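Local atomic coordinates of phosphoacetylglucosamine mutase (Aspergillus lentulus, PDB entry 5OAW), a protein that interconverts N-acetylglucosamine 6-phosphate and N-acetylglucosamine 1-phosphate, a magnesium-dependent isomerisation on the route to UDP-N-acetylglucosamine. Residues A[201-206]-A[435-440]. Numbering follows the deposited sequence.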
ATOM      1  N   ARG A 201       0.191  -3.248  24.493  1.00 53.13           N
ATOM      2  CA  ARG A 201       0.707  -1.989  25.036  1.00 54.94           C
ATOM      3  C   ARG A 201      -0.153  -0.800  24.613  1.00 53.70           C
ATOM      4  O   ARG A 201      -0.623  -0.051  25.464  1.00 54.72           O
ATOM      5  CB  ARG A 201       2.166  -1.742  24.634  1.00 57.92           C
ATOM      6  CG  ARG A 201       3.158  -2.804  25.073  1.00 62.48           C
ATOM      7  CD  ARG A 201       4.579  -2.260  25.222  1.00 66.51           C
ATOM      8  NE  ARG A 201       5.109  -1.498  24.072  1.00 73.81           N
ATOM      9  CZ  ARG A 201       5.562  -2.007  22.913  1.00 78.26           C
ATOM     10  NH1 ARG A 201       5.551  -3.320  22.655  1.00 71.65           N
ATOM     11  NH2 ARG A 201       6.030  -1.179  21.982  1.00 72.79           N
ATOM     12  N   VAL A 202      -0.391  -0.651  23.311  1.00 53.78           N
ATOM     13  CA  VAL A 202      -1.160   0.494  22.801  1.00 56.78           C
ATOM     14  C   VAL A 202      -2.579   0.560  23.400  1.00 54.50           C
ATOM     15  O   VAL A 202      -3.127   1.647  23.584  1.00 54.69           O
ATOM     16  CB  VAL A 202      -1.118   0.602  21.247  1.00 58.49           C
ATOM     17  CG1 VAL A 202      -2.056  -0.387  20.570  1.00 59.26           C
ATOM     18  CG2 VAL A 202      -1.453   2.015  20.802  1.00 64.35           C
ATOM     19  N   MET A 203      -3.114  -0.603  23.769  1.00 52.46           N
ATOM     20  CA  MET A 203      -4.474  -0.722  24.292  1.00 52.47           C
ATOM     21  C   MET A 203      -4.613  -0.612  25.812  1.00 56.04           C
ATOM     22  O   MET A 203      -5.736  -0.682  26.327  1.00 54.99           O
ATOM     23  CB  MET A 203      -5.092  -2.046  23.840  1.00 47.47           C
ATOM     24  CG  MET A 203      -5.494  -2.097  22.380  1.00 44.63           C
ATOM     25  SD  MET A 203      -6.741  -0.901  21.903  1.00 46.67           S
ATOM     26  CE  MET A 203      -8.203  -1.488  22.767  1.00 40.62           C
ATOM     27  N   ARG A 204      -3.496  -0.466  26.529  1.00 60.54           N
ATOM     28  CA  ARG A 204      -3.516  -0.400  28.001  1.00 64.78           C
ATOM     29  C   ARG A 204      -4.572   0.589  28.541  1.00 65.69           C
ATOM     30  O   ARG A 204      -4.563   1.774  28.184  1.00 68.31           O
ATOM     31  CB  ARG A 204      -2.104  -0.106  28.540  1.00 71.79           C
ATOM     32  CG  ARG A 204      -2.029   0.530  29.925  1.00 80.85           C
ATOM     33  CD  ARG A 204      -0.696   0.259  30.607  1.00 85.79           C
ATOM     34  NE  ARG A 204      -0.743  -0.976  31.392  1.00 88.66           N
ATOM     35  CZ  ARG A 204      -1.222  -1.073  32.632  1.00 88.82           C
ATOM     36  NH1 ARG A 204      -1.710  -0.009  33.263  1.00 85.41           N
ATOM     37  NH2 ARG A 204      -1.217  -2.248  33.246  1.00 91.76           N
ATOM     38  N   GLY A 205      -5.496   0.071  29.356  1.00 61.02           N
ATOM     39  CA  GLY A 205      -6.503   0.884  30.049  1.00 59.75           C
ATOM     40  C   GLY A 205      -7.669   1.359  29.203  1.00 61.25           C
ATOM     41  O   GLY A 205      -8.406   2.272  29.588  1.00 60.22           O
ATOM     42  N   VAL A 206      -7.856   0.717  28.055  1.00 63.16           N
ATOM     43  CA  VAL A 206      -8.844   1.147  27.067  1.00 59.29           C
ATOM     44  C   VAL A 206      -9.498  -0.097  26.453  1.00 57.45           C
ATOM     45  O   VAL A 206      -8.915  -1.179  26.510  1.00 55.01           O
ATOM     46  CB  VAL A 206      -8.178   2.160  26.089  1.00 58.92           C
ATOM     47  CG1 VAL A 206      -8.222   1.735  24.631  1.00 55.79           C
ATOM     48  CG2 VAL A 206      -8.729   3.566  26.318  1.00 56.34           C
ATOM     49  N   VAL A 435      -6.705   1.551  13.620  1.00 38.22           N
ATOM     50  CA  VAL A 435      -8.057   2.143  13.658  1.00 38.13           C
ATOM     51  C   VAL A 435      -8.785   1.722  14.939  1.00 39.62           C
ATOM     52  O   VAL A 435      -9.362   2.565  15.650  1.00 43.27           O
ATOM     53  CB  VAL A 435      -8.877   1.791  12.385  1.00 35.25           C
ATOM     54  CG1 VAL A 435     -10.339   2.199  12.526  1.00 35.38           C
ATOM     55  CG2 VAL A 435      -8.273   2.451  11.167  1.00 32.74           C
ATOM     56  N   GLU A 436      -8.715   0.424  15.241  1.00 40.39           N
ATOM     57  CA  GLU A 436      -9.406  -0.147  16.387  1.00 41.92           C
ATOM     58  C   GLU A 436      -8.929   0.468  17.686  1.00 42.11           C
ATOM     59  O   GLU A 436      -9.747   0.813  18.552  1.00 38.91           O
ATOM     60  CB  GLU A 436      -9.268  -1.668  16.410  1.00 44.20           C
ATOM     61  CG  GLU A 436     -10.072  -2.387  15.333  1.00 45.29           C
ATOM     62  CD  GLU A 436     -11.550  -2.040  15.364  1.00 51.92           C
ATOM     63  OE1 GLU A 436     -12.156  -2.116  16.464  1.00 52.29           O
ATOM     64  OE2 GLU A 436     -12.105  -1.693  14.284  1.00 53.73           O
ATOM     65  N   ALA A 437      -7.610   0.638  17.788  1.00 39.86           N
ATOM     66  CA  ALA A 437      -7.003   1.281  18.942  1.00 40.72           C
ATOM     67  C   ALA A 437      -7.410   2.753  19.077  1.00 42.76           C
ATOM     68  O   ALA A 437      -7.621   3.244  20.200  1.00 41.99           O
ATOM     69  CB  ALA A 437      -5.490   1.150  18.882  1.00 39.64           C
ATOM     70  N   ILE A 438      -7.511   3.441  17.935  1.00 40.84           N
ATOM     71  CA  ILE A 438      -7.855   4.861  17.924  1.00 43.44           C
ATOM     72  C   ILE A 438      -9.303   5.077  18.388  1.00 44.94           C
ATOM     73  O   ILE A 438      -9.554   5.921  19.268  1.00 45.31           O
ATOM     74  CB  ILE A 438      -7.594   5.530  16.552  1.00 42.85           C
ATOM     75  CG1 ILE A 438      -6.101   5.535  16.224  1.00 39.73           C
ATOM     76  CG2 ILE A 438      -8.090   6.973  16.559  1.00 44.41           C
ATOM     77  CD1 ILE A 438      -5.807   5.732  14.758  1.00 40.25           C
ATOM     78  N   LEU A 439     -10.230   4.306  17.808  1.00 42.96           N
ATOM     79  CA  LEU A 439     -11.650   4.420  18.114  1.00 41.96           C
ATOM     80  C   LEU A 439     -11.973   3.944  19.515  1.00 49.26           C
ATOM     81  O   LEU A 439     -13.056   4.231  20.037  1.00 57.33           O
ATOM     82  CB  LEU A 439     -12.472   3.623  17.123  1.00 40.08           C
ATOM     83  CG  LEU A 439     -12.428   3.974  15.635  1.00 40.05           C
ATOM     84  CD1 LEU A 439     -13.196   2.905  14.874  1.00 40.92           C
ATOM     85  CD2 LEU A 439     -12.983   5.373  15.348  1.00 42.95           C
ATOM     86  N   ALA A 440     -11.039   3.198  20.107  1.00 50.84           N
ATOM     87  CA  ALA A 440     -11.139   2.737  21.480  1.00 48.54           C
ATOM     88  C   ALA A 440     -10.683   3.843  22.407  1.00 49.97           C
ATOM     89  O   ALA A 440     -11.338   4.125  23.410  1.00 51.46           O
ATOM     90  CB  ALA A 440     -10.297   1.492  21.684  1.00 48.47           C
TER
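Met203 lays its thioether along two alanines one turn apart on helix 428-441: SD lies 3.7 Å from Ala437 CA. The terminal methyl, Met203 CE, stands 3.8 Å from Ala440 CB. Met203 CG is anti to the carbonyl carbon (chi1 -74°), and the chain then bends at chi2 and chi3, which folds it so that sulfur meets the first alanine and CE the second. Val202 and Val206 supply branched methyls to the same two residues. CG1 of Val202, set between its backbone N and carbonyl carbon (chi1 78°), makes the looser approach, 4.1 Å to Ala437 CB. Val206 comes closer, its CG1 3.6 Å from Ala440 CB. Val206 CG2 lies 3.9 Å from Ala440 O. Ala437 and Ala440 are three residues apart, so both methyls project from one side of the helix toward the end of helix 188-202 and the type II beta turn Met203-Val206. That turn, closed by Val206 N to Met203 O at 3.1 Å, has Gly205 at positive phi and brings Val206 back toward the helix. The packing joins the regions assigned to domains II and III of this phosphohexomutase family, about 23 Å from the centre of the chain. The side-chain contacts across the interface are apolar, and the short alanine side chains probably let the backbones approach, with Met203 CA and Ala437 CA 6.2 Å apart. Beyond the two segments, Val202 also packs on Cys413, Ala416 and Leu417 of helix 408-420, whereas Glu436 directs its carboxylate to Arg279 and Tyr292.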